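Local structure of aminopentol aminotransferase (Sphingopyxis macrogoltabida, 6HBS) at residues A[108-114]-A[267-273]; A[226-232]-A[251-257]; A[322-326]-A[338-342]. The protein catalyses the pyridoxal-phosphate-dependent deamination of aminopentol (hydrolysed fumonisin B1) to its 2-keto derivative, passing the amino group preferably to pyruvate. One frame throughout, in Å; residues are numbered along the deposited sequence.

Interaction 1: A[108-114]-A[267-273]; sequences HADWAMF and SALLGSN. With MG (magnesium ion), chain D.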
loop_
_atom_site.group_PDB
_atom_site.type_symbol
_atom_site.label_atom_id
_atom_site.label_comp_id
_atom_site.label_asym_id
_atom_site.label_seq_id
_atom_site.Cartn_x
_atom_site.Cartn_y
_atom_site.Cartn_z
ATOM N N HIS A 108 -8.800 -21.643 -9.625
ATOM C CA HIS A 108 -8.961 -20.876 -10.854
ATOM C C HIS A 108 -7.637 -20.297 -11.361
ATOM O O HIS A 108 -7.565 -19.862 -12.481
ATOM C CB HIS A 108 -10.006 -19.761 -10.659
ATOM C CG HIS A 108 -9.479 -18.495 -10.082
ATOM N ND1 HIS A 108 -8.928 -17.515 -10.878
ATOM C CD2 HIS A 108 -9.524 -17.989 -8.830
ATOM C CE1 HIS A 108 -8.579 -16.491 -10.119
ATOM N NE2 HIS A 108 -8.926 -16.753 -8.864
ATOM N N ALA A 109 -6.645 -20.170 -10.482
ATOM C CA ALA A 109 -5.490 -19.303 -10.749
ATOM C C ALA A 109 -4.293 -20.118 -11.251
ATOM O O ALA A 109 -4.048 -21.212 -10.748
ATOM C CB ALA A 109 -5.122 -18.561 -9.492
ATOM N N ASP A 110 -3.540 -19.491 -12.161
ATOM C CA ASP A 110 -2.263 -19.967 -12.698
ATOM C C ASP A 110 -1.104 -19.020 -12.333
ATOM O O ASP A 110 0.055 -19.434 -12.421
ATOM C CB ASP A 110 -2.370 -20.148 -14.204
ATOM C CG ASP A 110 -3.555 -21.024 -14.576
ATOM O OD1 ASP A 110 -3.607 -22.137 -14.083
ATOM O OD2 ASP A 110 -4.443 -20.539 -15.287
ATOM N N TRP A 111 -1.411 -17.779 -11.915
ATOM C CA TRP A 111 -0.372 -16.823 -11.566
ATOM C C TRP A 111 -0.815 -15.919 -10.418
ATOM O O TRP A 111 -1.998 -15.785 -10.144
ATOM C CB TRP A 111 0.069 -16.023 -12.800
ATOM C CG TRP A 111 -1.024 -15.295 -13.522
ATOM C CD1 TRP A 111 -1.645 -15.696 -14.669
ATOM C CD2 TRP A 111 -1.643 -14.055 -13.141
ATOM N NE1 TRP A 111 -2.579 -14.778 -15.053
ATOM C CE2 TRP A 111 -2.610 -13.760 -14.135
ATOM C CE3 TRP A 111 -1.456 -13.141 -12.097
ATOM C CZ2 TRP A 111 -3.410 -12.623 -14.080
ATOM C CZ3 TRP A 111 -2.256 -12.015 -12.043
ATOM C CH2 TRP A 111 -3.210 -11.755 -13.030
ATOM N N ALA A 112 0.164 -15.264 -9.786
ATOM C CA ALA A 112 -0.088 -14.285 -8.739
ATOM C C ALA A 112 0.750 -13.014 -8.945
ATOM O O ALA A 112 1.864 -13.075 -9.417
ATOM C CB ALA A 112 0.204 -14.916 -7.414
ATOM N N MET A 113 0.199 -11.873 -8.518
ATOM C CA MET A 113 0.926 -10.640 -8.355
ATOM C C MET A 113 0.694 -10.141 -6.921
ATOM O O MET A 113 -0.430 -10.304 -6.389
ATOM C CB MET A 113 0.467 -9.595 -9.380
ATOM C CG MET A 113 0.729 -10.028 -10.816
ATOM S SD MET A 113 -0.000 -8.893 -12.016
ATOM C CE MET A 113 1.120 -7.503 -11.924
ATOM N N PHE A 114 1.753 -9.599 -6.283
ATOM C CA PHE A 114 1.707 -9.161 -4.902
ATOM C C PHE A 114 1.858 -7.652 -4.861
ATOM O O PHE A 114 2.677 -7.075 -5.619
ATOM C CB PHE A 114 2.761 -9.894 -4.056
ATOM C CG PHE A 114 2.530 -11.386 -4.043
ATOM C CD1 PHE A 114 1.420 -11.913 -3.411
ATOM C CD2 PHE A 114 3.357 -12.245 -4.747
ATOM C CE1 PHE A 114 1.142 -13.268 -3.479
ATOM C CE2 PHE A 114 3.057 -13.596 -4.839
ATOM C CZ PHE A 114 1.949 -14.101 -4.216
ATOM N N SER A 267 -1.023 -7.941 -0.120
ATOM C CA SER A 267 -2.284 -8.199 -0.879
ATOM C C SER A 267 -1.887 -8.859 -2.189
ATOM O O SER A 267 -0.691 -8.911 -2.531
ATOM C CB SER A 267 -3.094 -6.917 -1.083
ATOM O OG SER A 267 -3.469 -6.339 0.169
ATOM N N ALA A 268 -2.857 -9.432 -2.903
ATOM C CA ALA A 268 -2.551 -10.225 -4.067
ATOM C C ALA A 268 -3.672 -10.143 -5.091
ATOM O O ALA A 268 -4.853 -10.094 -4.724
ATOM C CB ALA A 268 -2.343 -11.673 -3.708
ATOM N N LEU A 269 -3.257 -10.227 -6.354
ATOM C CA LEU A 269 -4.118 -10.552 -7.495
ATOM C C LEU A 269 -3.778 -11.954 -8.017
ATOM O O LEU A 269 -2.648 -12.203 -8.432
ATOM C CB LEU A 269 -3.931 -9.491 -8.576
ATOM C CG LEU A 269 -4.845 -9.671 -9.800
ATOM C CD1 LEU A 269 -6.294 -9.628 -9.367
ATOM C CD2 LEU A 269 -4.587 -8.598 -10.849
ATOM N N LEU A 270 -4.756 -12.862 -8.011
ATOM C CA LEU A 270 -4.633 -14.248 -8.542
ATOM C C LEU A 270 -5.391 -14.322 -9.867
ATOM O O LEU A 270 -6.483 -13.769 -9.966
ATOM C CB LEU A 270 -5.197 -15.243 -7.529
ATOM C CG LEU A 270 -4.272 -15.708 -6.393
ATOM C CD1 LEU A 270 -3.276 -16.751 -6.864
ATOM C CD2 LEU A 270 -3.537 -14.535 -5.780
ATOM N N GLY A 271 -4.792 -14.936 -10.891
ATOM C CA GLY A 271 -5.389 -14.845 -12.214
ATOM C C GLY A 271 -5.177 -16.109 -13.007
ATOM O O GLY A 271 -4.208 -16.812 -12.763
ATOM N N SER A 272 -6.125 -16.407 -13.902
ATOM C CA SER A 272 -6.014 -17.534 -14.793
ATOM C C SER A 272 -5.123 -17.154 -15.985
ATOM O O SER A 272 -4.890 -15.976 -16.273
ATOM C CB SER A 272 -7.378 -18.009 -15.237
ATOM O OG SER A 272 -7.887 -17.132 -16.206
ATOM N N ASN A 273 -4.624 -18.174 -16.678
ATOM C CA ASN A 273 -3.775 -18.014 -17.861
ATOM C C ASN A 273 -4.444 -17.138 -18.922
ATOM O O ASN A 273 -3.775 -16.450 -19.642
ATOM C CB ASN A 273 -3.344 -19.381 -18.397
ATOM C CG ASN A 273 -2.152 -19.913 -17.632
ATOM O OD1 ASN A 273 -1.336 -19.128 -17.148
ATOM N ND2 ASN A 273 -2.058 -21.223 -17.479
HETATM MG MG MG D . -4.218 -22.923 -9.114
HETATM O O HOH W 1 -4.846 -24.810 -7.763
HETATM O O HOH W 2 -2.473 -24.209 -10.232
#
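S267 begins the strand, its O receiving the CA-H of F114, while its hydroxyl turns to the backbone of K116. A268 pairs with F114, its methyl 3.8 Å from F114 CD1, on the sheet face that A112 and L270 share. L269 forms a hydrogen-bonded pair with M113: the bond from M113 N to L269 O lies in the carbonyl plane, and L269 N returns one of 2.8 Å to M113 O. On the other face L269 runs side by side with W111, its CD2 4.1 Å from CH2 of the indole. L270 sends CD1 between the methyls of A109 and A112, with A109 CB 3.7 Å away, and its carbonyl oxygen meets the H108 ring at the edge; H108 NE2 is bonded to S254. G271 CA sits over the six-membered ring of W111, 3.6 Å from the centroid, a CH-pi contact where a side chain would collide with the indole. W111 CG stands between the backbone N and the carbonyl carbon (chi1 56°), which folds the ring back across the neighbouring strand. S272 O accepts from W111 NE1 at 2.9 Å, well above its carbonyl plane and with a bent N-H...O angle of 131°. N273 N closes the contact with a 2.7 Å bond to the anti lone pair of D110 OD2. On 108-114, A109 O binds magnesium together with the carbonyls of V103 and V106. Both D110 N and W111 N converge on G271 O, the signature of a classic beta bulge in the antiparallel pairing of strands 111-115 and 267-271 of the large sheet.

Interaction 2: A[226-232]-A[251-257]; sequences LLVVDDV and PDLSCWG. With PLP (pyridoxal-5'-phosphate), chain C.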
loop_
_atom_site.group_PDB
_atom_site.type_symbol
_atom_site.label_atom_id
_atom_site.label_comp_id
_atom_site.label_asym_id
_atom_site.label_seq_id
_atom_site.Cartn_x
_atom_site.Cartn_y
_atom_site.Cartn_z
ATOM N N LEU A 226 -14.028 -10.231 -17.946
ATOM C CA LEU A 226 -13.433 -11.015 -16.834
ATOM C C LEU A 226 -14.322 -10.943 -15.604
ATOM O O LEU A 226 -14.707 -9.850 -15.184
ATOM C CB LEU A 226 -12.049 -10.464 -16.495
ATOM C CG LEU A 226 -11.019 -10.501 -17.615
ATOM C CD1 LEU A 226 -9.638 -10.128 -17.080
ATOM C CD2 LEU A 226 -10.969 -11.849 -18.277
ATOM N N LEU A 227 -14.547 -12.111 -14.988
ATOM C CA LEU A 227 -15.184 -12.218 -13.688
ATOM C C LEU A 227 -14.120 -12.057 -12.600
ATOM O O LEU A 227 -13.165 -12.827 -12.542
ATOM C CB LEU A 227 -15.901 -13.560 -13.521
ATOM C CG LEU A 227 -16.631 -13.720 -12.190
ATOM C CD1 LEU A 227 -17.615 -12.585 -11.972
ATOM C CD2 LEU A 227 -17.323 -15.064 -12.093
ATOM N N VAL A 228 -14.316 -11.053 -11.763
ATOM C CA VAL A 228 -13.399 -10.722 -10.690
ATOM C C VAL A 228 -14.129 -10.919 -9.359
ATOM O O VAL A 228 -15.092 -10.206 -9.060
ATOM C CB VAL A 228 -12.895 -9.279 -10.814
ATOM C CG1 VAL A 228 -11.840 -9.008 -9.752
ATOM C CG2 VAL A 228 -12.366 -8.958 -12.221
ATOM N N VAL A 229 -13.645 -11.850 -8.530
ATOM C CA VAL A 229 -14.200 -11.977 -7.183
ATOM C C VAL A 229 -13.296 -11.204 -6.228
ATOM O O VAL A 229 -12.108 -11.492 -6.147
ATOM C CB VAL A 229 -14.360 -13.443 -6.773
ATOM C CG1 VAL A 229 -14.586 -13.591 -5.282
ATOM C CG2 VAL A 229 -15.480 -14.103 -7.545
ATOM N N ASP A 230 -13.866 -10.245 -5.492
ATOM C CA ASP A 230 -13.112 -9.491 -4.517
ATOM C C ASP A 230 -13.174 -10.230 -3.176
ATOM O O ASP A 230 -14.131 -10.074 -2.453
ATOM C CB ASP A 230 -13.589 -8.047 -4.440
ATOM C CG ASP A 230 -12.809 -7.220 -3.459
ATOM O OD1 ASP A 230 -11.969 -7.814 -2.736
ATOM O OD2 ASP A 230 -13.116 -6.020 -3.351
ATOM N N ASP A 231 -12.117 -11.001 -2.878
ATOM C CA ASP A 231 -12.030 -11.846 -1.695
ATOM C C ASP A 231 -11.131 -11.205 -0.638
ATOM O O ASP A 231 -10.643 -11.929 0.259
ATOM C CB ASP A 231 -11.538 -13.247 -2.023
ATOM C CG ASP A 231 -12.550 -14.331 -1.710
ATOM O OD1 ASP A 231 -13.289 -14.182 -0.693
ATOM O OD2 ASP A 231 -12.546 -15.341 -2.446
ATOM N N VAL A 232 -10.968 -9.870 -0.699
ATOM C CA VAL A 232 -10.074 -9.192 0.241
ATOM C C VAL A 232 -10.605 -9.358 1.678
ATOM O O VAL A 232 -9.812 -9.519 2.632
ATOM C CB VAL A 232 -9.871 -7.710 -0.146
ATOM C CG1 VAL A 232 -9.205 -6.935 0.991
ATOM C CG2 VAL A 232 -9.055 -7.592 -1.424
ATOM N N PRO A 251 -13.924 -17.627 -10.756
ATOM C CA PRO A 251 -13.653 -16.381 -11.457
ATOM C C PRO A 251 -12.431 -16.498 -12.387
ATOM O O PRO A 251 -11.706 -17.492 -12.369
ATOM C CB PRO A 251 -13.395 -15.409 -10.301
ATOM C CG PRO A 251 -12.741 -16.296 -9.254
ATOM C CD PRO A 251 -13.482 -17.614 -9.358
ATOM N N ASP A 252 -12.202 -15.444 -13.159
ATOM C CA ASP A 252 -10.986 -15.263 -13.928
ATOM C C ASP A 252 -9.889 -14.630 -13.061
ATOM O O ASP A 252 -8.739 -15.012 -13.192
ATOM C CB ASP A 252 -11.254 -14.399 -15.145
ATOM C CG ASP A 252 -12.348 -15.021 -16.003
ATOM O OD1 ASP A 252 -12.220 -16.205 -16.274
ATOM O OD2 ASP A 252 -13.342 -14.351 -16.283
ATOM N N LEU A 253 -10.250 -13.637 -12.246
ATOM C CA LEU A 253 -9.327 -12.976 -11.307
ATOM C C LEU A 253 -9.960 -13.039 -9.924
ATOM O O LEU A 253 -11.161 -12.939 -9.782
ATOM C CB LEU A 253 -9.116 -11.500 -11.671
ATOM C CG LEU A 253 -8.619 -11.155 -13.076
ATOM C CD1 LEU A 253 -8.528 -9.660 -13.255
ATOM C CD2 LEU A 253 -7.269 -11.790 -13.382
ATOM N N SER A 254 -9.130 -13.132 -8.900
ATOM C CA SER A 254 -9.586 -12.932 -7.537
ATOM C C SER A 254 -8.565 -12.042 -6.824
ATOM O O SER A 254 -7.352 -12.167 -7.047
ATOM C CB SER A 254 -9.791 -14.253 -6.821
ATOM O OG SER A 254 -8.633 -15.071 -6.899
ATOM N N CYS A 255 -9.083 -11.172 -5.965
ATOM C CA CYS A 255 -8.338 -10.224 -5.196
ATOM C C CYS A 255 -8.335 -10.674 -3.735
ATOM O O CYS A 255 -9.394 -11.067 -3.169
ATOM C CB CYS A 255 -8.966 -8.840 -5.280
ATOM S SG CYS A 255 -9.111 -8.186 -6.965
ATOM N N TRP A 256 -7.155 -10.602 -3.120
ATOM C CA TRP A 256 -6.914 -11.111 -1.776
ATOM C C TRP A 256 -6.126 -10.072 -0.982
ATOM O O TRP A 256 -5.373 -9.268 -1.550
ATOM C CB TRP A 256 -6.135 -12.413 -1.821
ATOM C CG TRP A 256 -6.814 -13.508 -2.566
ATOM C CD1 TRP A 256 -6.849 -13.682 -3.916
ATOM C CD2 TRP A 256 -7.485 -14.630 -1.997
ATOM N NE1 TRP A 256 -7.546 -14.817 -4.227
ATOM C CE2 TRP A 256 -7.938 -15.425 -3.076
ATOM C CE3 TRP A 256 -7.775 -15.037 -0.689
ATOM C CZ2 TRP A 256 -8.638 -16.608 -2.876
ATOM C CZ3 TRP A 256 -8.478 -16.203 -0.500
ATOM C CH2 TRP A 256 -8.922 -16.962 -1.578
ATOM N N GLY A 257 -6.338 -10.084 0.336
ATOM C CA GLY A 257 -5.601 -9.198 1.228
ATOM C C GLY A 257 -6.018 -9.462 2.654
ATOM O O GLY A 257 -6.466 -10.594 2.977
HETATM N N1 PLP C . -12.154 -4.941 -1.076
HETATM C C2 PLP C . -12.877 -5.351 -0.011
HETATM C C2A PLP C . -14.038 -6.303 -0.166
HETATM C C3 PLP C . -12.480 -4.920 1.326
HETATM O O3 PLP C . -13.171 -5.321 2.414
HETATM C C4 PLP C . -11.301 -4.037 1.478
HETATM C C4A PLP C . -10.914 -3.631 2.856
HETATM C C5 PLP C . -10.630 -3.605 0.216
HETATM C C6 PLP C . -11.090 -4.112 -0.994
HETATM C C5A PLP C . -9.416 -2.678 0.206
HETATM O O4P PLP C . -8.327 -3.216 0.998
HETATM P P PLP C . -7.375 -2.100 1.662
HETATM O O1P PLP C . -8.130 -1.392 2.694
HETATM O O2P PLP C . -7.035 -1.171 0.532
HETATM O O3P PLP C . -6.253 -2.968 2.190
HETATM O O HOH W 3 -8.046 -12.255 1.213
#
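V228, V229 and D230 pair in parallel with L253, S254 and C255, two neighbouring strands of the large mixed sheet in the class-III aminotransferase fold, with the cofactor at their C-terminal end. The tight part is the start and middle. L227 O is gripped by two amides, D252 N and L253 N, and L227 N answers with a 2.9 Å bond to D252 OD2 on the anti side of the carboxylate, which also forms salt bridges with R217 and K274. On one face V228 CG2 meets L253 CD1 at 4.0 Å; on the other V229 CG2 presses on P251 CB at 3.7 Å. Beyond D230 the regular pairing gives out. D231 N still reaches C255 O at 2.7 Å, but its N-H...O angle falls to 131°, and where direct backbone pairing stops, a water lies between D231 O and G257 N. D231 CB lies over the centre of the six-membered W256 ring, whose NE1 is tied to S254 OG. With CG anti to the backbone N (chi1 -179°), the D230 carboxylate extends to the cofactor: OD2 lies 2.7 Å from PLP N1 and also accepts from H146, and OD1 takes V232 N in an Asx turn that fixes its rotation. Exchanging D230 for an alanine would probably strip the pyridine nitrogen and H146 of their shared carboxylate partner and leave V232 N without its Asx-turn acceptor. V232 contributes an apolar contact to the same ring, its CG1 lying 3.6 Å from PLP C4.

Interaction 3: A[322-326]-A[338-342]; sequences RAGLE and QTGPA
R322 supplies most of the helical side of this contact. Its long chain stays extended through chi2 and bends at chi3 (-71°), bringing the guanidinium end-on to the turn after Q338. NH1 and NH2 both donate to G340 O, each at 2.9 Å; NH1 arrives nearly in line with the C=O bond, NH2 from above the carbonyl plane. The flat group is sandwiched: A342 CA lies 3.6 Å above the plane over its centre, and Q338 O sits over the opposite face, toward the rim. At the edge NE donates to a water that in turn donates to Q338 OE1. The chains of R322 and Q338 run alongside in opposite senses, so that Q338 NE2 reaches back to R322 O with a 3.1 Å bond and a nearly straight N-H...O angle of 165°. That carbonyl thereby serves two donors, the helical one being E326 N. One turn on from R322, L325 CD1 touches Q338 OE1 at 3.7 Å, the leucine standing roughly perpendicular to the glutamine chain, and E326 CB skirts the amide. The contact thus joins helix 310-332 to the end of strand 336-339, with L325 also packed on I347 of strand 346-349 and on L393 and T396 of helix 386-405.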
loop_
_atom_site.group_PDB
_atom_site.type_symbol
_atom_site.label_atom_id
_atom_site.label_comp_id
_atom_site.label_asym_id
_atom_site.label_seq_id
_atom_site.Cartn_x
_atom_site.Cartn_y
_atom_site.Cartn_z
ATOM N N ARG A 322 -23.393 -17.068 17.941
ATOM C CA ARG A 322 -24.693 -16.808 17.260
ATOM C C ARG A 322 -25.854 -17.469 18.037
ATOM O O ARG A 322 -26.861 -16.814 18.332
ATOM C CB ARG A 322 -24.663 -17.325 15.822
ATOM C CG ARG A 322 -25.998 -17.190 15.090
ATOM C CD ARG A 322 -25.873 -17.264 13.582
ATOM N NE ARG A 322 -25.226 -16.040 13.113
ATOM C CZ ARG A 322 -25.040 -15.742 11.833
ATOM N NH1 ARG A 322 -25.373 -16.627 10.901
ATOM N NH2 ARG A 322 -24.535 -14.561 11.508
ATOM N N ALA A 323 -25.698 -18.755 18.359
ATOM C CA ALA A 323 -26.689 -19.521 19.170
ATOM C C ALA A 323 -26.926 -18.840 20.517
ATOM O O ALA A 323 -28.078 -18.651 20.940
ATOM C CB ALA A 323 -26.208 -20.933 19.375
ATOM N N GLY A 324 -25.827 -18.459 21.192
ATOM C CA GLY A 324 -25.919 -17.788 22.454
ATOM C C GLY A 324 -26.713 -16.498 22.385
ATOM O O GLY A 324 -27.542 -16.199 23.290
ATOM N N LEU A 325 -26.436 -15.678 21.356
ATOM C CA LEU A 325 -27.074 -14.367 21.218
ATOM C C LEU A 325 -28.547 -14.531 20.858
ATOM O O LEU A 325 -29.375 -13.759 21.305
ATOM C CB LEU A 325 -26.338 -13.510 20.176
ATOM C CG LEU A 325 -24.973 -12.963 20.615
ATOM C CD1 LEU A 325 -24.288 -12.182 19.484
ATOM C CD2 LEU A 325 -25.113 -12.080 21.832
ATOM N N GLU A 326 -28.876 -15.566 20.089
ATOM C CA GLU A 326 -30.259 -15.846 19.741
ATOM C C GLU A 326 -31.027 -16.104 21.047
ATOM O O GLU A 326 -32.094 -15.470 21.318
ATOM C CB GLU A 326 -30.289 -17.013 18.754
ATOM C CG GLU A 326 -31.668 -17.613 18.522
ATOM C CD GLU A 326 -32.659 -16.652 17.902
ATOM O OE1 GLU A 326 -33.876 -16.700 18.283
ATOM O OE2 GLU A 326 -32.208 -15.811 17.104
ATOM N N GLN A 338 -29.044 -11.356 13.019
ATOM C CA GLN A 338 -27.677 -11.844 12.880
ATOM C C GLN A 338 -27.568 -12.410 11.473
ATOM O O GLN A 338 -28.188 -13.401 11.192
ATOM C CB GLN A 338 -27.371 -12.926 13.908
ATOM C CG GLN A 338 -27.623 -12.474 15.339
ATOM C CD GLN A 338 -27.050 -13.478 16.302
ATOM O OE1 GLN A 338 -25.830 -13.593 16.460
ATOM N NE2 GLN A 338 -27.935 -14.268 16.903
ATOM N N THR A 339 -26.807 -11.736 10.603
ATOM C CA THR A 339 -26.812 -12.034 9.178
ATOM C C THR A 339 -25.394 -12.288 8.675
ATOM O O THR A 339 -24.411 -11.892 9.293
ATOM C CB THR A 339 -27.497 -10.910 8.387
ATOM O OG1 THR A 339 -26.826 -9.664 8.588
ATOM C CG2 THR A 339 -28.955 -10.774 8.788
ATOM N N GLY A 340 -25.340 -12.935 7.517
ATOM C CA GLY A 340 -24.149 -13.457 6.927
ATOM C C GLY A 340 -23.601 -14.637 7.717
ATOM O O GLY A 340 -24.170 -15.081 8.709
ATOM N N PRO A 341 -22.435 -15.159 7.307
ATOM C CA PRO A 341 -21.842 -16.315 7.970
ATOM C C PRO A 341 -21.572 -15.983 9.445
ATOM O O PRO A 341 -21.164 -14.871 9.762
ATOM C CB PRO A 341 -20.520 -16.536 7.214
ATOM C CG PRO A 341 -20.647 -15.704 5.968
ATOM C CD PRO A 341 -21.542 -14.539 6.320
ATOM N N ALA A 342 -21.749 -16.966 10.332
ATOM C CA ALA A 342 -21.539 -16.759 11.764
ATOM C C ALA A 342 -20.086 -16.355 12.055
ATOM O O ALA A 342 -19.844 -15.670 13.047
ATOM C CB ALA A 342 -21.898 -17.999 12.551
HETATM O O HOH W 4 -23.956 -13.965 14.611
#

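Followed from the N terminus, 108-114 comes first and waits longest for its partner: interaction 1 closes only at 267-273, a span that encloses the whole of interaction 2, where 226-232 meets 251-257 after a short excursion. The two touch within one sheet, because strands 253-256 and 267-271 are consecutive in the chain and adjacent in space, joined by a backbone bond from W256 to A268. Together they carry the sheet from strand 111-115, beside the second subunit, inward to the cofactor. Interaction 3 follows in series, a short closure tying helix 310-332 to the end of strand 336-339 and the loop after it, its centre about 33 Å from that of interaction 1 and across the chain's centre.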